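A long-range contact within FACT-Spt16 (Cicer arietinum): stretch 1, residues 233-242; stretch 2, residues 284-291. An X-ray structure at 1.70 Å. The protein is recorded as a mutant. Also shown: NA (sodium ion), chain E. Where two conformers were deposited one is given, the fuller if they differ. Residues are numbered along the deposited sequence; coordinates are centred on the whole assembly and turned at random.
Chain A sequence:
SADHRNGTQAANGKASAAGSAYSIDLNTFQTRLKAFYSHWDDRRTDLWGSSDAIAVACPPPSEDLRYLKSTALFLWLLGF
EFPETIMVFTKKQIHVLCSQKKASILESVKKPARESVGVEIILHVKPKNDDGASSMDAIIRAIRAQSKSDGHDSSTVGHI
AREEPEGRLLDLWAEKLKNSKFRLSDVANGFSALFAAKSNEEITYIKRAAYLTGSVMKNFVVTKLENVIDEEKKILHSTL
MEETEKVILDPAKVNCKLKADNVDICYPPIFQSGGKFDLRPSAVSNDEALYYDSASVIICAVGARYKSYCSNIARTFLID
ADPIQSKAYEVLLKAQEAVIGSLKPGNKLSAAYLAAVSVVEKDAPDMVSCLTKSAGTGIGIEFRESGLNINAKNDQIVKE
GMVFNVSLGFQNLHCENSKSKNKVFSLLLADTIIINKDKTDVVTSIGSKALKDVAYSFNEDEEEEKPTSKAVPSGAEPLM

Stretch 1, residues 233-242: KKILHSTLME
Stretch 2, residues 284-291: VSNDEALY

Stretch 1 runs extended from K233 to L236 and then turns into a helix at H237 that continues beyond E242; stretch 2 has no regular helix or strand, and the two backbones meet at a single beta bridge, L236 with A289 (CA to CA 4.2 Å). S238 and S285 are the next nearest pair (CA to CA 5.2 Å), so the chains run antiparallel and bury 603 Å² between them. K233 (phi/psi -81/154) makes no direct contact, but water 1 accepts from I235 N at 3.0 Å and has K233 O at 3.2 Å and L290 O at 2.9 Å within reach. K234 (-99/123) is all-trans, chi1 to chi4 near 180°, and lays CE 3.8 Å from A289 CB. I235 (-137/135; chi1 t, chi2 t) opens the bridge: its O accepts from L290 N at 2.8 Å, nearly straight at 168°, and lies 3.4 Å from A289 CA in a CA-H...O contact, while I235 CG2 packs 3.9 Å from L290 CB. L236 (-77/150; m, t) mirrors this, its CA 3.4 Å from E288 O; its CD2 reaches 3.2 Å from D287 O. L236 is also the N-cap residue, its O accepting from T239 N at 3.0 Å and L240 N at 3.1 Å.

H237 (-60/-36; chi1 m, chi2 124°) points toward stretch 2 and has the largest covered area of stretch 1. Its N closes the bridge by donating to E288 O at 2.9 Å (155°). Its ND1 donates to N286 OD1 at 2.7 Å and 172°, near the ring plane; NE2 is hydrogen-bonded elsewhere in the structure. E288 O, A289 C and L290 N lie over one face. N286 (chi1 p, chi2 24°) directs CA-to-CB away, yet its end returns, and OD1 also accepts from E288 N at 2.9 Å, tying the turn of stretch 2 to the imidazole. S238 (-69/-24; chi1 p) donates through OG to D287 OD1 at 2.7 Å, D287 being m with chi2 -17°; S238 N makes only a weak bond to N286 O, 2.9 Å but bent to 120°.

L240 (-55/-41; m, t) sets CD1 4.1 Å from L290 CD1, where L290 is t, p (-58/135). M241 (-62/-49; t, t, p) brings CB 3.8 Å from S285 OG, S285 being m. Beside the bridge, A289 O binds the sodium ion NA at 2.7 Å, with waters 2 and 3 each 2.8 Å from NA.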

# COMPACT_ATOMS: atom_id res chain seq x y z
N LYS A 233 -27.43 18.83 7.61
CA LYS A 233 -27.40 17.76 8.59
C LYS A 233 -26.14 17.83 9.43
O LYS A 233 -25.12 18.35 8.99
CB LYS A 233 -27.45 16.40 7.88
CG LYS A 233 -28.80 16.05 7.28
CD LYS A 233 -28.85 14.57 6.90
CE LYS A 233 -30.28 14.06 6.85
NZ LYS A 233 -30.72 13.75 5.46
N LYS A 234 -26.21 17.31 10.65
CA LYS A 234 -25.00 17.10 11.43
C LYS A 234 -24.57 15.64 11.31
O LYS A 234 -25.34 14.73 11.62
CB LYS A 234 -25.20 17.46 12.90
CG LYS A 234 -23.93 17.30 13.73
CD LYS A 234 -24.18 17.47 15.22
CE LYS A 234 -22.87 17.32 15.98
NZ LYS A 234 -23.05 17.34 17.46
N ILE A 235 -23.34 15.43 10.85
CA ILE A 235 -22.80 14.08 10.75
C ILE A 235 -21.34 14.09 11.24
O ILE A 235 -20.58 15.00 10.91
CB ILE A 235 -22.92 13.53 9.31
CG1 ILE A 235 -22.63 12.03 9.26
CG2 ILE A 235 -22.02 14.30 8.33
CD1 ILE A 235 -22.98 11.39 7.93
N LEU A 236 -20.97 13.10 12.06
CA LEU A 236 -19.59 13.01 12.53
C LEU A 236 -18.68 12.44 11.45
O LEU A 236 -19.11 11.63 10.63
CB LEU A 236 -19.51 12.11 13.76
CG LEU A 236 -20.39 12.51 14.93
CD1 LEU A 236 -20.03 11.67 16.15
CD2 LEU A 236 -20.25 14.00 15.23
N HIS A 237 -17.40 12.83 11.46
CA HIS A 237 -16.48 12.29 10.46
C HIS A 237 -16.39 10.78 10.58
O HIS A 237 -16.30 10.08 9.58
CB HIS A 237 -15.08 12.91 10.58
CG HIS A 237 -15.04 14.38 10.30
ND1 HIS A 237 -14.53 15.29 11.20
CD2 HIS A 237 -15.44 15.09 9.23
CE1 HIS A 237 -14.62 16.51 10.69
NE2 HIS A 237 -15.18 16.41 9.50
N SER A 238 -16.45 10.27 11.81
CA SER A 238 -16.40 8.83 12.04
C SER A 238 -17.64 8.08 11.54
O SER A 238 -17.58 6.87 11.28
CB SER A 238 -16.19 8.54 13.53
OG SER A 238 -17.11 9.27 14.32
N THR A 239 -18.77 8.78 11.43
CA THR A 239 -19.98 8.18 10.87
C THR A 239 -19.84 8.08 9.36
O THR A 239 -20.17 7.05 8.76
CB THR A 239 -21.22 9.00 11.23
OG1 THR A 239 -21.44 8.95 12.64
CG2 THR A 239 -22.44 8.46 10.51
N LEU A 240 -19.35 9.15 8.74
CA LEU A 240 -19.02 9.08 7.32
C LEU A 240 -18.06 7.93 7.05
O LEU A 240 -18.19 7.22 6.05
CB LEU A 240 -18.43 10.40 6.82
CG LEU A 240 -19.46 11.52 6.74
CD1 LEU A 240 -18.81 12.88 6.64
CD2 LEU A 240 -20.38 11.28 5.55
N MET A 241 -17.10 7.75 7.95
CA MET A 241 -16.13 6.68 7.80
C MET A 241 -16.81 5.31 7.85
O MET A 241 -16.58 4.46 6.99
CB MET A 241 -15.07 6.79 8.92
CG MET A 241 -14.04 5.68 8.94
SD MET A 241 -13.09 5.71 10.47
CE MET A 241 -14.27 4.95 11.58
N GLU A 242 -17.66 5.11 8.85
CA GLU A 242 -18.33 3.82 9.01
C GLU A 242 -19.27 3.53 7.84
O GLU A 242 -19.30 2.40 7.32
CB GLU A 242 -19.07 3.76 10.35
N VAL A 284 -6.78 9.30 11.19
CA VAL A 284 -8.05 8.68 11.53
C VAL A 284 -9.19 9.69 11.62
O VAL A 284 -9.04 10.77 12.22
CB VAL A 284 -7.97 7.79 12.83
CG1 VAL A 284 -6.63 7.08 12.91
CG2 VAL A 284 -8.19 8.61 14.08
N SER A 285 -10.32 9.33 11.02
CA SER A 285 -11.50 10.19 11.05
C SER A 285 -11.94 10.40 12.49
O SER A 285 -12.14 9.44 13.23
CB SER A 285 -12.64 9.56 10.26
OG SER A 285 -12.32 9.44 8.88
N ASN A 286 -12.07 11.66 12.89
CA ASN A 286 -12.42 11.95 14.28
C ASN A 286 -13.93 11.97 14.54
O ASN A 286 -14.71 11.63 13.64
CB ASN A 286 -11.73 13.24 14.76
CG ASN A 286 -12.24 14.48 14.05
OD1 ASN A 286 -13.36 14.52 13.53
ND2 ASN A 286 -11.40 15.52 14.01
N ASP A 287 -14.33 12.34 15.76
CA ASP A 287 -15.75 12.39 16.14
C ASP A 287 -16.33 13.79 16.08
O ASP A 287 -17.38 14.06 16.67
CB ASP A 287 -15.96 11.85 17.56
CG ASP A 287 -15.75 10.36 17.68
OD1 ASP A 287 -15.75 9.64 16.66
OD2 ASP A 287 -15.62 9.90 18.83
N GLU A 288 -15.65 14.70 15.38
CA GLU A 288 -16.17 16.04 15.18
C GLU A 288 -17.16 16.06 14.02
O GLU A 288 -17.10 15.21 13.14
CB GLU A 288 -15.03 17.03 14.92
CG GLU A 288 -14.12 17.21 16.11
CD GLU A 288 -14.84 17.83 17.29
OE1 GLU A 288 -15.57 18.83 17.09
OE2 GLU A 288 -14.69 17.31 18.42
N ALA A 289 -18.06 17.03 14.03
CA ALA A 289 -19.06 17.17 12.98
C ALA A 289 -18.42 17.69 11.70
O ALA A 289 -17.49 18.50 11.76
CB ALA A 289 -20.17 18.09 13.43
N LEU A 290 -18.90 17.22 10.56
CA LEU A 290 -18.48 17.75 9.27
C LEU A 290 -18.77 19.25 9.24
O LEU A 290 -19.84 19.69 9.65
CB LEU A 290 -19.24 17.06 8.14
CG LEU A 290 -18.84 17.43 6.72
CD1 LEU A 290 -17.52 16.76 6.38
CD2 LEU A 290 -19.92 17.06 5.71
N TYR A 291 -17.80 20.03 8.77
CA TYR A 291 -17.93 21.49 8.77
C TYR A 291 -18.00 21.98 7.34
O TYR A 291 -17.14 21.64 6.51
CB TYR A 291 -16.75 22.14 9.49
CG TYR A 291 -16.93 23.63 9.69
CD1 TYR A 291 -17.61 24.12 10.80
CD2 TYR A 291 -16.41 24.55 8.78
CE1 TYR A 291 -17.78 25.47 10.99
CE2 TYR A 291 -16.57 25.90 8.96
CZ TYR A 291 -17.25 26.36 10.08
OH TYR A 291 -17.42 27.71 10.28
NA NA E . -15.13 19.79 11.48
O HOH W 1 -22.12 18.04 10.10
O HOH W 2 -13.31 20.59 13.39
O HOH W 3 -16.94 20.85 13.36